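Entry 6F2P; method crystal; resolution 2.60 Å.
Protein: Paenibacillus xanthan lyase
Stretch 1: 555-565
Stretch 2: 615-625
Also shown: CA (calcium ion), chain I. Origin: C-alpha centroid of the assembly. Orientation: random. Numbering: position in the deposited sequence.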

ATOM      1  N   PRO A 555      17.659 -28.284  10.903  1.00 27.18           N
ATOM      2  CA  PRO A 555      16.432 -28.443  11.696  1.00 24.59           C
ATOM      3  C   PRO A 555      15.641 -27.145  11.778  1.00 26.05           C
ATOM      4  O   PRO A 555      16.204 -26.099  12.121  1.00 24.97           O
ATOM      5  N   GLY A 556      14.354 -27.217  11.448  1.00 25.52           N
ATOM      6  CA  GLY A 556      13.500 -26.046  11.449  1.00 23.20           C
ATOM      7  C   GLY A 556      13.238 -25.475  10.064  1.00 23.44           C
ATOM      8  O   GLY A 556      12.501 -24.492   9.925  1.00 22.69           O
ATOM      9  N   SER A 557      13.820 -26.085   9.032  1.00 22.79           N
ATOM     10  CA  SER A 557      13.665 -25.553   7.676  1.00 20.35           C
ATOM     11  C   SER A 557      12.985 -26.471   6.646  1.00 18.13           C
ATOM     12  O   SER A 557      13.116 -26.247   5.444  1.00 21.51           O
ATOM     13  N   ASP A 558      12.263 -27.492   7.104  1.00 18.73           N
ATOM     14  CA  ASP A 558      11.403 -28.278   6.212  1.00 19.21           C
ATOM     15  C   ASP A 558      10.395 -27.342   5.559  1.00 17.84           C
ATOM     16  O   ASP A 558      10.010 -26.342   6.156  1.00 19.10           O
ATOM     17  N   ILE A 559       9.964 -27.656   4.341  1.00 15.34           N
ATOM     18  CA  ILE A 559       8.840 -26.940   3.738  1.00 13.54           C
ATOM     19  C   ILE A 559       7.809 -27.913   3.151  1.00 20.35           C
ATOM     20  O   ILE A 559       8.161 -28.860   2.445  1.00 20.58           O
ATOM     21  N   GLY A 560       6.536 -27.691   3.473  1.00 19.98           N
ATOM     22  CA  GLY A 560       5.459 -28.503   2.942  1.00 15.58           C
ATOM     23  C   GLY A 560       4.724 -27.748   1.852  1.00 17.16           C
ATOM     24  O   GLY A 560       4.720 -26.521   1.847  1.00 16.89           O
ATOM     25  N   TYR A 561       4.121 -28.474   0.914  1.00 14.76           N
ATOM     26  CA  TYR A 561       3.330 -27.852  -0.142  1.00 13.50           C
ATOM     27  C   TYR A 561       2.068 -28.677  -0.357  1.00 16.57           C
ATOM     28  O   TYR A 561       2.134 -29.852  -0.694  1.00 20.75           O
ATOM     29  N   TYR A 562       0.914 -28.062  -0.159  1.00 14.10           N
ATOM     30  CA  TYR A 562      -0.334 -28.762  -0.363  1.00 14.77           C
ATOM     31  C   TYR A 562      -0.989 -28.193  -1.610  1.00 15.64           C
ATOM     32  O   TYR A 562      -0.992 -26.982  -1.817  1.00 15.95           O
ATOM     33  N   PHE A 563      -1.505 -29.071  -2.463  1.00 18.53           N
ATOM     34  CA  PHE A 563      -2.120 -28.633  -3.710  1.00 20.86           C
ATOM     35  C   PHE A 563      -3.600 -28.995  -3.771  1.00 18.71           C
ATOM     36  O   PHE A 563      -3.961 -30.098  -4.164  1.00 22.38           O
ATOM     37  N   PRO A 564      -4.460 -28.051  -3.371  1.00 21.32           N
ATOM     38  CA  PRO A 564      -5.914 -28.255  -3.326  1.00 17.32           C
ATOM     39  C   PRO A 564      -6.462 -28.730  -4.669  1.00 18.92           C
ATOM     40  O   PRO A 564      -6.310 -28.052  -5.701  1.00 16.72           O
ATOM     41  N   GLY A 565      -7.079 -29.909  -4.650  1.00 15.69           N
ATOM     42  CA  GLY A 565      -7.692 -30.467  -5.841  1.00 18.77           C
ATOM     43  C   GLY A 565      -6.706 -31.267  -6.656  1.00 20.23           C
ATOM     44  O   GLY A 565      -7.057 -31.829  -7.693  1.00 19.10           O
ATOM     45  N   TYR A 615      -4.012 -21.212 -10.650  1.00 12.46           N
ATOM     46  CA  TYR A 615      -3.266 -22.116  -9.793  1.00 11.54           C
ATOM     47  C   TYR A 615      -3.763 -21.944  -8.375  1.00 14.64           C
ATOM     48  O   TYR A 615      -4.406 -20.943  -8.044  1.00 13.18           O
ATOM     49  N   SER A 616      -3.454 -22.927  -7.542  1.00 13.69           N
ATOM     50  CA  SER A 616      -3.633 -22.805  -6.110  1.00 13.03           C
ATOM     51  C   SER A 616      -2.650 -23.743  -5.438  1.00 13.73           C
ATOM     52  O   SER A 616      -2.424 -24.855  -5.914  1.00 17.34           O
ATOM     53  N   TYR A 617      -2.040 -23.275  -4.355  1.00 14.47           N
ATOM     54  CA  TYR A 617      -1.185 -24.112  -3.520  1.00 13.23           C
ATOM     55  C   TYR A 617      -1.080 -23.487  -2.139  1.00 14.02           C
ATOM     56  O   TYR A 617      -1.419 -22.311  -1.958  1.00 15.49           O
ATOM     57  N   VAL A 618      -0.615 -24.275  -1.175  1.00 10.31           N
ATOM     58  CA  VAL A 618      -0.549 -23.836   0.210  1.00 11.57           C
ATOM     59  C   VAL A 618       0.833 -24.119   0.749  1.00 15.73           C
ATOM     60  O   VAL A 618       1.276 -25.265   0.732  1.00 14.24           O
ATOM     61  N   LEU A 619       1.517 -23.086   1.229  1.00 17.35           N
ATOM     62  CA  LEU A 619       2.821 -23.283   1.844  1.00 12.89           C
ATOM     63  C   LEU A 619       2.630 -23.725   3.284  1.00 19.65           C
ATOM     64  O   LEU A 619       1.897 -23.091   4.050  1.00 20.69           O
ATOM     65  N   LEU A 620       3.293 -24.817   3.648  1.00 19.06           N
ATOM     66  CA  LEU A 620       3.216 -25.347   4.999  1.00 17.32           C
ATOM     67  C   LEU A 620       4.613 -25.457   5.586  1.00 17.86           C
ATOM     68  O   LEU A 620       5.195 -26.540   5.598  1.00 17.09           O
ATOM     69  N   PRO A 621       5.166 -24.328   6.064  1.00 21.08           N
ATOM     70  CA  PRO A 621       6.542 -24.343   6.573  1.00 17.04           C
ATOM     71  C   PRO A 621       6.687 -25.171   7.848  1.00 21.83           C
ATOM     72  O   PRO A 621       5.714 -25.318   8.595  1.00 18.60           O
ATOM     73  N   ASN A 622       7.883 -25.714   8.068  1.00 19.82           N
ATOM     74  CA  ASN A 622       8.268 -26.220   9.375  1.00 18.18           C
ATOM     75  C   ASN A 622       7.398 -27.388   9.839  1.00 19.85           C
ATOM     76  O   ASN A 622       7.148 -27.571  11.039  1.00 19.48           O
ATOM     77  N   LYS A 623       6.941 -28.189   8.884  1.00 18.48           N
ATOM     78  CA  LYS A 623       6.145 -29.364   9.224  1.00 21.71           C
ATOM     79  C   LYS A 623       6.820 -30.640   8.756  1.00 27.28           C
ATOM     80  O   LYS A 623       7.475 -30.662   7.711  1.00 27.60           O
ATOM     81  N   THR A 624       6.646 -31.703   9.534  1.00 25.10           N
ATOM     82  CA  THR A 624       7.130 -33.010   9.145  1.00 25.64           C
ATOM     83  C   THR A 624       6.358 -33.482   7.929  1.00 29.68           C
ATOM     84  O   THR A 624       5.325 -32.908   7.577  1.00 31.66           O
ATOM     85  N   SER A 625       6.868 -34.531   7.295  1.00 26.77           N
ATOM     86  CA  SER A 625       6.254 -35.091   6.107  1.00 28.33           C
ATOM     87  C   SER A 625       4.851 -35.606   6.395  1.00 28.19           C
ATOM     88  O   SER A 625       3.947 -35.436   5.576  1.00 27.80           O
TER

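No polar side-chain atom of one stretch hydrogen-bonds to the other: all five direct hydrogen bonds between these two antiparallel strands run between backbone atoms, and the side chains add apolar packing on the two faces of the sheet. The ladder comprises G560 N to L620 O (2.8 Å), L620 N to G560 O (2.9 Å), Y562 N to V618 O (3.0 Å), V618 N to Y562 O (2.8 Å) and, just past the strand, N622 N to D558 O (2.9 Å). Two CA-H...O contacts supplement it, Y561 CA to V618 O at 3.4 Å and Y617 CA to Y562 O at 3.3 Å.

On one face lie I559, Y561, L619 and P621. Y561 (chi1 m, -47°) brings its ring alongside L619 (m, t), whose end bends back toward the first strand; CD2 of Y561 meets CD2 of L619 at 3.7 Å, while the phenol OH is satisfied elsewhere in the structure. I559 (m, t) and P621 (C-gamma exo) form a looser pair, their closest atoms being the two CA at 4.5 Å.

The other face carries Y562, V618 and L620, with G560 paired to L620. Y562 takes chi1 t (158°), which brings its ring against V618 (t): CD2 of Y562 lies 3.6 Å from CG2 of V618, an oblique approach. Its CB also touches CD1 of L620 (m, t) at 3.9 Å, so this one tyrosine contacts two successive side chains of that face. G560 has no side chain, and an ideal CB here would lie 2.9 Å from L620 O, a clash; the bare backbone fits closely against its partner.

Toward the corner of the chain, F563 (m, chi2 87°) starts away from the second stretch, but its ring swings back so that CD2 lies 3.6 Å from CB of Y617. Y617 (p, chi2 -82°) leaves sideways and its end leads away, so it meets F563 through its CB and, obliquely, its ring. P564 points toward the second strand; its CG reaches CG2 of V618 at 4.2 Å and its CD reaches CA of Y617 at 3.9 Å. The S616 side chain (p) sits beside this proline, OG 3.9 Å from P564 CB. Water 1 joins the backbones here, donating to P564 O at 3.0 Å and to S616 O at 2.8 Å. At the corner itself, G565 O binds the calcium ion at 2.5 Å, with water 2 on the metal at 2.4 Å; G565 itself does not touch the second stretch.

At the opposite end, D558 (m) points toward the second stretch, yet its carboxylate finds its hydrogen bonds elsewhere in the structure: OD2 stands 3.4 Å from K623 O, and both are acceptors. N622 (t) turns its end back, but OD1 meets G556 O at 3.4 Å, again two acceptors. K623, with chi1 between wells at -93°, sends its end away, and T624 (p) uses its side chain to cap the helix that follows.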

ATOM      1  CB  PRO A 555      16.960 -28.816  13.075  1.00 19.72           C
ATOM      2  CG  PRO A 555      18.237 -29.511  12.791  1.00 27.09           C
ATOM      3  CD  PRO A 555      18.836 -28.825  11.601  1.00 18.72           C
ATOM      4  CB  SER A 557      15.012 -25.056   7.140  1.00 18.85           C
ATOM      5  OG  SER A 557      15.963 -26.100   7.146  1.00 18.88           O
ATOM      6  CB  ASP A 558      10.606 -29.314   7.003  1.00 21.45           C
ATOM      7  CG  ASP A 558      11.418 -30.526   7.393  1.00 28.03           C
ATOM      8  OD1 ASP A 558      12.668 -30.468   7.369  1.00 28.84           O
ATOM      9  OD2 ASP A 558      10.784 -31.547   7.741  1.00 29.10           O
ATOM     10  CB  ILE A 559       9.287 -25.938   2.656  1.00 14.76           C
ATOM     11  CG1 ILE A 559      10.465 -25.096   3.160  1.00 14.47           C
ATOM     12  CG2 ILE A 559       8.110 -25.054   2.229  1.00 10.66           C
ATOM     13  CD1 ILE A 559      11.045 -24.172   2.119  1.00 14.33           C
ATOM     14  CB  TYR A 561       4.110 -27.764  -1.453  1.00 14.97           C
ATOM     15  CG  TYR A 561       5.519 -27.241  -1.316  1.00 18.89           C
ATOM     16  CD1 TYR A 561       6.528 -28.040  -0.782  1.00 16.95           C
ATOM     17  CD2 TYR A 561       5.854 -25.962  -1.747  1.00 15.93           C
ATOM     18  CE1 TYR A 561       7.817 -27.577  -0.653  1.00 18.19           C
ATOM     19  CE2 TYR A 561       7.153 -25.488  -1.626  1.00 16.29           C
ATOM     20  CZ  TYR A 561       8.126 -26.308  -1.073  1.00 18.79           C
ATOM     21  OH  TYR A 561       9.416 -25.880  -0.927  1.00 17.48           O
ATOM     22  CB  TYR A 562      -1.212 -28.644   0.888  1.00 16.69           C
ATOM     23  CG  TYR A 562      -2.691 -28.865   0.668  1.00 20.67           C
ATOM     24  CD1 TYR A 562      -3.167 -30.044   0.111  1.00 21.30           C
ATOM     25  CD2 TYR A 562      -3.611 -27.895   1.039  1.00 16.65           C
ATOM     26  CE1 TYR A 562      -4.515 -30.237  -0.098  1.00 21.34           C
ATOM     27  CE2 TYR A 562      -4.961 -28.078   0.842  1.00 20.63           C
ATOM     28  CZ  TYR A 562      -5.412 -29.247   0.273  1.00 26.38           C
ATOM     29  OH  TYR A 562      -6.768 -29.421   0.079  1.00 22.02           O
ATOM     30  CB  PHE A 563      -1.340 -29.178  -4.910  1.00 13.28           C
ATOM     31  CG  PHE A 563       0.105 -28.773  -4.903  1.00 18.28           C
ATOM     32  CD1 PHE A 563       1.050 -29.525  -4.217  1.00 18.36           C
ATOM     33  CD2 PHE A 563       0.515 -27.612  -5.536  1.00 14.51           C
ATOM     34  CE1 PHE A 563       2.387 -29.137  -4.186  1.00 13.50           C
ATOM     35  CE2 PHE A 563       1.843 -27.225  -5.507  1.00 14.12           C
ATOM     36  CZ  PHE A 563       2.777 -27.991  -4.831  1.00 13.49           C
ATOM     37  CB  PRO A 564      -6.452 -26.866  -2.994  1.00 15.04           C
ATOM     38  CG  PRO A 564      -5.321 -26.192  -2.276  1.00 22.03           C
ATOM     39  CD  PRO A 564      -4.065 -26.713  -2.893  1.00 18.10           C
ATOM     40  CB  TYR A 615      -1.752 -21.847  -9.863  1.00 15.16           C
ATOM     41  CG  TYR A 615      -1.328 -20.468  -9.381  1.00 13.55           C
ATOM     42  CD1 TYR A 615      -1.228 -20.181  -8.023  1.00  9.33           C
ATOM     43  CD2 TYR A 615      -1.011 -19.457 -10.290  1.00 14.11           C
ATOM     44  CE1 TYR A 615      -0.857 -18.930  -7.582  1.00 11.73           C
ATOM     45  CE2 TYR A 615      -0.627 -18.197  -9.856  1.00 11.42           C
ATOM     46  CZ  TYR A 615      -0.556 -17.940  -8.500  1.00 12.93           C
ATOM     47  OH  TYR A 615      -0.182 -16.691  -8.051  1.00 12.96           O
ATOM     48  CB  SER A 616      -5.065 -23.148  -5.702  1.00 14.78           C
ATOM     49  OG  SER A 616      -5.346 -24.514  -5.934  1.00 25.60           O
ATOM     50  CB  TYR A 617       0.206 -24.313  -4.145  1.00 13.71           C
ATOM     51  CG  TYR A 617       1.023 -23.050  -4.346  1.00 12.87           C
ATOM     52  CD1 TYR A 617       0.819 -22.237  -5.452  1.00 14.26           C
ATOM     53  CD2 TYR A 617       2.026 -22.692  -3.447  1.00 14.58           C
ATOM     54  CE1 TYR A 617       1.571 -21.085  -5.649  1.00 14.06           C
ATOM     55  CE2 TYR A 617       2.789 -21.544  -3.638  1.00 13.31           C
ATOM     56  CZ  TYR A 617       2.551 -20.745  -4.739  1.00 13.87           C
ATOM     57  OH  TYR A 617       3.289 -19.601  -4.941  1.00 12.23           O
ATOM     58  CB  VAL A 618      -1.542 -24.616   1.096  1.00 14.02           C
ATOM     59  CG1 VAL A 618      -1.335 -24.262   2.550  1.00 12.79           C
ATOM     60  CG2 VAL A 618      -2.978 -24.359   0.665  1.00 10.01           C
ATOM     61  CB  LEU A 619       3.658 -22.007   1.790  1.00 12.32           C
ATOM     62  CG  LEU A 619       4.072 -21.545   0.395  1.00 20.84           C
ATOM     63  CD1 LEU A 619       4.944 -20.285   0.473  1.00 17.27           C
ATOM     64  CD2 LEU A 619       4.794 -22.664  -0.346  1.00 20.64           C
ATOM     65  CB  LEU A 620       2.541 -26.722   4.981  1.00 15.01           C
ATOM     66  CG  LEU A 620       1.093 -26.735   4.475  1.00 18.69           C
ATOM     67  CD1 LEU A 620       0.590 -28.157   4.281  1.00 18.23           C
ATOM     68  CD2 LEU A 620       0.164 -25.981   5.427  1.00 17.01           C
ATOM     69  CB  PRO A 621       6.826 -22.860   6.882  1.00 13.44           C
ATOM     70  CG  PRO A 621       5.818 -22.090   6.109  1.00 14.50           C
ATOM     71  CD  PRO A 621       4.595 -22.971   6.059  1.00 17.77           C
ATOM     72  CB  ASN A 622       8.225 -25.066  10.390  1.00 19.61           C
ATOM     73  CG  ASN A 622       9.004 -25.363  11.654  1.00 24.62           C
ATOM     74  OD1 ASN A 622      10.006 -26.090  11.637  1.00 31.20           O
ATOM     75  ND2 ASN A 622       8.545 -24.806  12.763  1.00 23.34           N
ATOM     76  CB  LYS A 623       4.739 -29.276   8.624  1.00 16.50           C
ATOM     77  CG  LYS A 623       3.720 -28.665   9.543  1.00 15.25           C
ATOM     78  CD  LYS A 623       2.360 -28.478   8.856  1.00 25.67           C
ATOM     79  CE  LYS A 623       1.339 -27.910   9.838  1.00 24.96           C
ATOM     80  NZ  LYS A 623       1.988 -26.916  10.759  1.00 22.68           N
ATOM     81  CB  THR A 624       6.941 -34.035  10.265  1.00 27.87           C
ATOM     82  OG1 THR A 624       5.541 -34.243  10.494  1.00 29.33           O
ATOM     83  CG2 THR A 624       7.606 -33.545  11.546  1.00 26.94           C
ATOM     84  CB  SER A 625       7.123 -36.222   5.556  1.00 33.03           C
ATOM     85  OG  SER A 625       6.500 -36.835   4.443  1.00 34.13           O
TER
HETATM   86 CA    CA I1108      -8.346 -31.432  -9.813  1.00 39.56          CA
HETATM   87  O   HOH W   1      -3.613 -27.247  -6.854  1.00 24.97           O
HETATM   88  O   HOH W   2      -6.205 -31.270 -10.852  1.00 30.63           O